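Local coordinates for excinuclease ABC, subunit A. (Deinococcus radiodurans, PDB 2VF7), which is a DNA-binding, zinc-containing ABC ATPase of the UvrA family that probably takes part in the recognition and excision repair of damaged DNA, at residues V769-L772 / Q773-L776; E478-T481 / G482-L485. The protein carries 1 engineered substitution. All coordinates share one frame; numbering follows the deposited sequence. Where two conformers were deposited one is given.

Interaction 1: V769-L772 / Q773-L776; sequences VERL and QRQL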
ATOM      1  N   VAL A 769      -2.222  -3.519 -40.878  1.00 61.21           N
ATOM      2  CA  VAL A 769      -1.015  -4.172 -41.369  1.00 61.91           C
ATOM      3  C   VAL A 769      -0.849  -3.993 -42.871  1.00 62.80           C
ATOM      4  O   VAL A 769       0.275  -3.884 -43.355  1.00 63.36           O
ATOM      5  CB  VAL A 769      -0.845  -5.663 -40.871  1.00 62.08           C
ATOM      6  CG1 VAL A 769      -1.984  -6.107 -39.987  1.00 61.29           C
ATOM      7  CG2 VAL A 769      -0.616  -6.648 -42.023  1.00 62.16           C
ATOM      8  N   GLU A 770      -1.968  -3.914 -43.588  1.00 63.25           N
ATOM      9  CA  GLU A 770      -1.968  -3.560 -44.999  1.00 64.26           C
ATOM     10  C   GLU A 770      -1.180  -2.262 -45.275  1.00 63.90           C
ATOM     11  O   GLU A 770      -0.332  -2.224 -46.174  1.00 64.11           O
ATOM     12  CB  GLU A 770      -3.406  -3.453 -45.527  1.00 64.53           C
ATOM     13  CG  GLU A 770      -4.278  -4.696 -45.263  1.00 65.43           C
ATOM     14  CD  GLU A 770      -5.464  -4.848 -46.231  1.00 65.95           C
ATOM     15  OE1 GLU A 770      -6.075  -5.945 -46.238  1.00 68.26           O
ATOM     16  OE2 GLU A 770      -5.800  -3.889 -46.971  1.00 67.91           O
ATOM     17  N   ARG A 771      -1.455  -1.218 -44.494  1.00 63.55           N
ATOM     18  CA  ARG A 771      -0.731   0.055 -44.581  1.00 63.43           C
ATOM     19  C   ARG A 771       0.749  -0.072 -44.179  1.00 63.02           C
ATOM     20  O   ARG A 771       1.608   0.620 -44.736  1.00 63.49           O
ATOM     21  CB  ARG A 771      -1.426   1.133 -43.729  1.00 63.64           C
ATOM     22  CG  ARG A 771      -0.875   2.572 -43.884  1.00 64.41           C
ATOM     23  CD  ARG A 771      -1.192   3.476 -42.662  1.00 64.28           C
ATOM     24  NE  ARG A 771      -2.127   4.572 -42.949  1.00 67.50           N
ATOM     25  CZ  ARG A 771      -1.812   5.690 -43.616  1.00 68.83           C
ATOM     26  NH1 ARG A 771      -0.587   5.866 -44.106  1.00 69.98           N
ATOM     27  NH2 ARG A 771      -2.724   6.636 -43.821  1.00 67.46           N
ATOM     28  N   LEU A 772       1.051  -0.941 -43.217  1.00 62.13           N
ATOM     29  CA  LEU A 772       2.435  -1.158 -42.785  1.00 61.69           C
ATOM     30  C   LEU A 772       3.255  -1.899 -43.858  1.00 61.23           C
ATOM     31  O   LEU A 772       4.403  -1.540 -44.137  1.00 60.63           O
ATOM     32  CB  LEU A 772       2.469  -1.928 -41.450  1.00 62.13           C
ATOM     33  CG  LEU A 772       3.727  -2.027 -40.564  1.00 62.02           C
ATOM     34  CD1 LEU A 772       4.720  -3.054 -41.075  1.00 62.71           C
ATOM     35  CD2 LEU A 772       4.399  -0.663 -40.356  1.00 62.20           C
ATOM     36  N   GLN A 773       2.645  -2.932 -44.439  1.00 60.52           N
ATOM     37  CA  GLN A 773       3.272  -3.780 -45.453  1.00 59.94           C
ATOM     38  C   GLN A 773       3.701  -3.023 -46.733  1.00 58.98           C
ATOM     39  O   GLN A 773       4.715  -3.369 -47.348  1.00 59.00           O
ATOM     40  CB  GLN A 773       2.337  -4.948 -45.787  1.00 59.96           C
ATOM     41  CG  GLN A 773       2.989  -6.090 -46.558  1.00 62.33           C
ATOM     42  CD  GLN A 773       3.609  -7.165 -45.664  1.00 64.19           C
ATOM     43  OE1 GLN A 773       4.826  -7.381 -45.684  1.00 65.37           O
ATOM     44  NE2 GLN A 773       2.770  -7.864 -44.905  1.00 64.39           N
ATOM     45  N   ARG A 774       2.936  -2.004 -47.126  1.00 57.71           N
ATOM     46  CA  ARG A 774       3.294  -1.155 -48.267  1.00 56.88           C
ATOM     47  C   ARG A 774       4.592  -0.393 -48.031  1.00 56.35           C
ATOM     48  O   ARG A 774       5.335  -0.105 -48.972  1.00 56.44           O
ATOM     49  CB  ARG A 774       2.196  -0.136 -48.568  1.00 56.76           C
ATOM     50  CG  ARG A 774       0.853  -0.733 -48.919  1.00 57.87           C
ATOM     51  CD  ARG A 774      -0.027   0.282 -49.644  1.00 59.05           C
ATOM     52  NE  ARG A 774      -0.693   1.232 -48.749  1.00 59.69           N
ATOM     53  CZ  ARG A 774      -1.877   1.028 -48.173  1.00 60.44           C
ATOM     54  NH1 ARG A 774      -2.540  -0.110 -48.380  1.00 60.09           N
ATOM     55  NH2 ARG A 774      -2.398   1.962 -47.373  1.00 60.27           N
ATOM     56  N   GLN A 775       4.853  -0.038 -46.778  1.00 55.71           N
ATOM     57  CA  GLN A 775       6.070   0.695 -46.452  1.00 55.38           C
ATOM     58  C   GLN A 775       7.273  -0.254 -46.431  1.00 54.79           C
ATOM     59  O   GLN A 775       8.384   0.138 -46.802  1.00 54.54           O
ATOM     60  CB  GLN A 775       5.943   1.480 -45.128  1.00 55.62           C
ATOM     61  CG  GLN A 775       4.558   2.103 -44.817  1.00 56.03           C
ATOM     62  CD  GLN A 775       3.994   3.002 -45.920  1.00 57.75           C
ATOM     63  OE1 GLN A 775       4.715   3.793 -46.551  1.00 57.33           O
ATOM     64  NE2 GLN A 775       2.679   2.896 -46.137  1.00 57.74           N
ATOM     65  N   LEU A 776       7.044  -1.496 -46.003  1.00 53.94           N
ATOM     66  CA  LEU A 776       8.082  -2.525 -46.040  1.00 53.45           C
ATOM     67  C   LEU A 776       8.441  -2.874 -47.474  1.00 53.58           C
ATOM     68  O   LEU A 776       9.596  -3.155 -47.761  1.00 54.01           O
ATOM     69  CB  LEU A 776       7.669  -3.786 -45.257  1.00 52.93           C
ATOM     70  CG  LEU A 776       7.516  -3.684 -43.728  1.00 51.43           C
ATOM     71  CD1 LEU A 776       7.244  -5.027 -43.093  1.00 47.82           C
ATOM     72  CD2 LEU A 776       8.717  -3.024 -43.053  1.00 49.99           C
TER
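Gln775 folds its side chain back along the helix so that NE2 donates to Arg771 O at 2.9 Å, with an N-H...O angle of 160°. The amide lies nearly edge-on to its acceptor, which is 10° out of the amide plane, and the donor approaches in the carbonyl plane. CG starts out beside the backbone N and the chain then bends at chi2 (-54°), which turns the amide back toward Arg771 O. Gln775 N itself is 3.9 Å from Arg771 O and instead makes a weak bond to Leu772 O, so the side-chain amide serves a carbonyl that the backbone has missed. Cut back to an alanine, the residue would be likely to leave Arg771 O without its side-chain donor. Elsewhere the main chain follows the alpha-helical pattern: Gln773 N reaches Val769 O at 2.8 Å and Leu776 N reaches Leu772 O at 3.2 Å.

The arginine contact is one of packing. Arg774 CG rests 3.3 Å from Glu770 O, and its guanidinium turns one face to Arg771 CA, which lies off-centre toward the rim. Arg774 NH2 comes within 3.9 Å of Arg771 CG, while Arg771 NH1 bonds to Glu716 O.

Between the two segments, apolar side chains meet where Leu772 CD1 lies 3.8 Å from Leu776 CD1.

Leu772 also packs on Val717 and Leu764, and Val769 and Gln773 lie against helix 793-796; helix 766-781 itself is the crossover between strands 753-758 and 785-789.

Interaction 2: E478-T481 / G482-L485; sequences ESQT and GQYL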
ATOM      1  N   GLU A 478     -19.814  -0.193 -41.325  1.00 65.16           N
ATOM      2  CA  GLU A 478     -18.760   0.762 -40.958  1.00 65.31           C
ATOM      3  C   GLU A 478     -17.621   0.071 -40.189  1.00 64.95           C
ATOM      4  O   GLU A 478     -16.557   0.656 -39.969  1.00 65.18           O
ATOM      5  CB  GLU A 478     -19.353   1.933 -40.140  1.00 65.36           C
ATOM      6  CG  GLU A 478     -19.951   1.528 -38.772  1.00 65.92           C
ATOM      7  CD  GLU A 478     -21.015   2.500 -38.238  0.80 66.18           C
ATOM      8  OE1 GLU A 478     -21.387   3.456 -38.962  0.80 67.32           O
ATOM      9  OE2 GLU A 478     -21.488   2.292 -37.090  0.80 65.74           O
ATOM     10  N   SER A 479     -17.847  -1.182 -39.799  1.00 64.49           N
ATOM     11  CA  SER A 479     -16.882  -1.942 -39.009  1.00 63.70           C
ATOM     12  C   SER A 479     -15.848  -2.695 -39.865  1.00 63.44           C
ATOM     13  O   SER A 479     -16.198  -3.591 -40.647  1.00 63.19           O
ATOM     14  CB  SER A 479     -17.619  -2.902 -38.081  1.00 63.36           C
ATOM     15  OG  SER A 479     -16.794  -3.992 -37.712  1.00 63.92           O
ATOM     16  N   GLN A 480     -14.575  -2.330 -39.695  1.00 63.04           N
ATOM     17  CA  GLN A 480     -13.470  -2.997 -40.394  1.00 62.66           C
ATOM     18  C   GLN A 480     -13.091  -4.355 -39.780  1.00 62.45           C
ATOM     19  O   GLN A 480     -12.476  -5.186 -40.458  1.00 62.37           O
ATOM     20  CB  GLN A 480     -12.248  -2.087 -40.480  1.00 62.49           C
ATOM     21  CG  GLN A 480     -12.488  -0.755 -41.191  1.00 62.56           C
ATOM     22  CD  GLN A 480     -11.283   0.164 -41.105  1.00 63.11           C
ATOM     23  OE1 GLN A 480     -11.335   1.221 -40.468  1.00 63.77           O
ATOM     24  NE2 GLN A 480     -10.176  -0.249 -41.728  1.00 62.94           N
ATOM     25  N   THR A 481     -13.444  -4.577 -38.509  1.00 61.96           N
ATOM     26  CA  THR A 481     -13.396  -5.928 -37.916  1.00 61.43           C
ATOM     27  C   THR A 481     -14.385  -6.837 -38.649  1.00 61.38           C
ATOM     28  O   THR A 481     -14.050  -7.950 -39.056  1.00 61.59           O
ATOM     29  CB  THR A 481     -13.748  -5.925 -36.413  1.00 61.45           C
ATOM     30  OG1 THR A 481     -13.114  -4.823 -35.760  1.00 60.58           O
ATOM     31  CG2 THR A 481     -13.325  -7.216 -35.751  1.00 60.33           C
ATOM     32  N   GLY A 482     -15.606  -6.345 -38.830  1.00 61.57           N
ATOM     33  CA  GLY A 482     -16.652  -7.094 -39.523  1.00 61.59           C
ATOM     34  C   GLY A 482     -16.338  -7.417 -40.970  1.00 61.66           C
ATOM     35  O   GLY A 482     -16.879  -8.372 -41.521  1.00 61.64           O
ATOM     36  N   GLN A 483     -15.460  -6.627 -41.585  1.00 62.09           N
ATOM     37  CA  GLN A 483     -15.092  -6.820 -42.991  1.00 62.68           C
ATOM     38  C   GLN A 483     -14.087  -7.944 -43.163  1.00 63.21           C
ATOM     39  O   GLN A 483     -14.220  -8.771 -44.066  1.00 63.60           O
ATOM     40  CB  GLN A 483     -14.532  -5.535 -43.597  1.00 62.52           C
ATOM     41  CG  GLN A 483     -15.582  -4.472 -43.882  1.00 62.27           C
ATOM     42  CD  GLN A 483     -14.974  -3.099 -44.082  1.00 62.41           C
ATOM     43  OE1 GLN A 483     -13.802  -2.972 -44.447  1.00 63.28           O
ATOM     44  NE2 GLN A 483     -15.765  -2.062 -43.834  1.00 61.84           N
ATOM     45  N   TYR A 484     -13.072  -7.961 -42.307  1.00 63.96           N
ATOM     46  CA  TYR A 484     -12.104  -9.051 -42.292  1.00 64.76           C
ATOM     47  C   TYR A 484     -12.756 -10.343 -41.829  1.00 65.18           C
ATOM     48  O   TYR A 484     -12.490 -11.411 -42.365  1.00 65.27           O
ATOM     49  CB  TYR A 484     -10.876  -8.672 -41.445  1.00 64.84           C
ATOM     50  CG  TYR A 484      -9.971  -7.746 -42.219  1.00 64.82           C
ATOM     51  CD1 TYR A 484     -10.190  -6.370 -42.219  1.00 64.81           C
ATOM     52  CD2 TYR A 484      -8.935  -8.251 -43.012  1.00 65.09           C
ATOM     53  CE1 TYR A 484      -9.395  -5.519 -42.965  1.00 64.50           C
ATOM     54  CE2 TYR A 484      -8.124  -7.403 -43.763  1.00 65.01           C
ATOM     55  CZ  TYR A 484      -8.367  -6.039 -43.736  1.00 64.61           C
ATOM     56  OH  TYR A 484      -7.579  -5.189 -44.471  1.00 64.77           O
ATOM     57  N   LEU A 485     -13.659 -10.214 -40.869  1.00 66.16           N
ATOM     58  CA  LEU A 485     -14.287 -11.352 -40.218  1.00 66.61           C
ATOM     59  C   LEU A 485     -15.352 -12.012 -41.104  1.00 67.47           C
ATOM     60  O   LEU A 485     -15.460 -13.243 -41.130  1.00 67.80           O
ATOM     61  CB  LEU A 485     -14.874 -10.896 -38.869  1.00 66.62           C
ATOM     62  CG  LEU A 485     -14.977 -11.815 -37.650  1.00 65.46           C
ATOM     63  CD1 LEU A 485     -13.618 -12.213 -37.117  1.00 64.04           C
ATOM     64  CD2 LEU A 485     -15.787 -11.117 -36.572  1.00 65.75           C
TER
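Ser479 OG has two hydrogen-bonding partners: Gly482 N donates to it at 2.9 Å with an N-H...O angle of 160°, and Asp452 OD1 is the other. A chi1 of 156°, which sets OG opposite the backbone N, places the hydroxyl at the first turn of the helix, where Ser479 is the N-cap. Asp452 uses its other oxygen, OD2, to hold Thr481 OG1, so a single carboxylate pins two side chains of this turn.

Ser479 O accepts only weakly from Gln483 N, at 3.3 Å, and Gln483 CG packs against the same oxygen at 3.4 Å before NE2 bonds to Pro477 O. Further on, Leu485 N reaches Thr481 O at 2.9 Å. Gln480 O receives a long, weak bond from Tyr484 N and also meets the edge of the Tyr484 ring, lying in the ring plane 3.1 Å from CD1. The phenol oxygen of that ring bonds to Arg489 and probably to Glu770.

This is a serine N-cap starting helix 480-487, set beside the first nucleotide site: the Thr481 side chain is about 7 Å from that of Lys49, an ADP-binding residue of what is, by sequence and geometry, the P-loop (Walker A) expected of an ABC ATPase.

Overall arrangement
Both contacts are local to one helix, interaction 1 in the middle of helix 766-781 and interaction 2 at the start of helix 480-487, with centres about 18 Å apart. Both are partly buried: in interaction 1 Arg774 is exposed at the edge while Leu772 and Leu776 are buried, and in interaction 2 Ser479, Thr481, Gly482 and Leu485 are buried. Within the long helix, a glutamine amide meets a main-chain carbonyl and leucines pack along one side, whereas at the N-terminus a serine hydroxyl takes up an amide and an aspartate ties the turn to strand 449-453. The Tyr484-Glu770 pair joins the two, and Tyr484 also packs on Pro766 and Ala767 of helix 766-781.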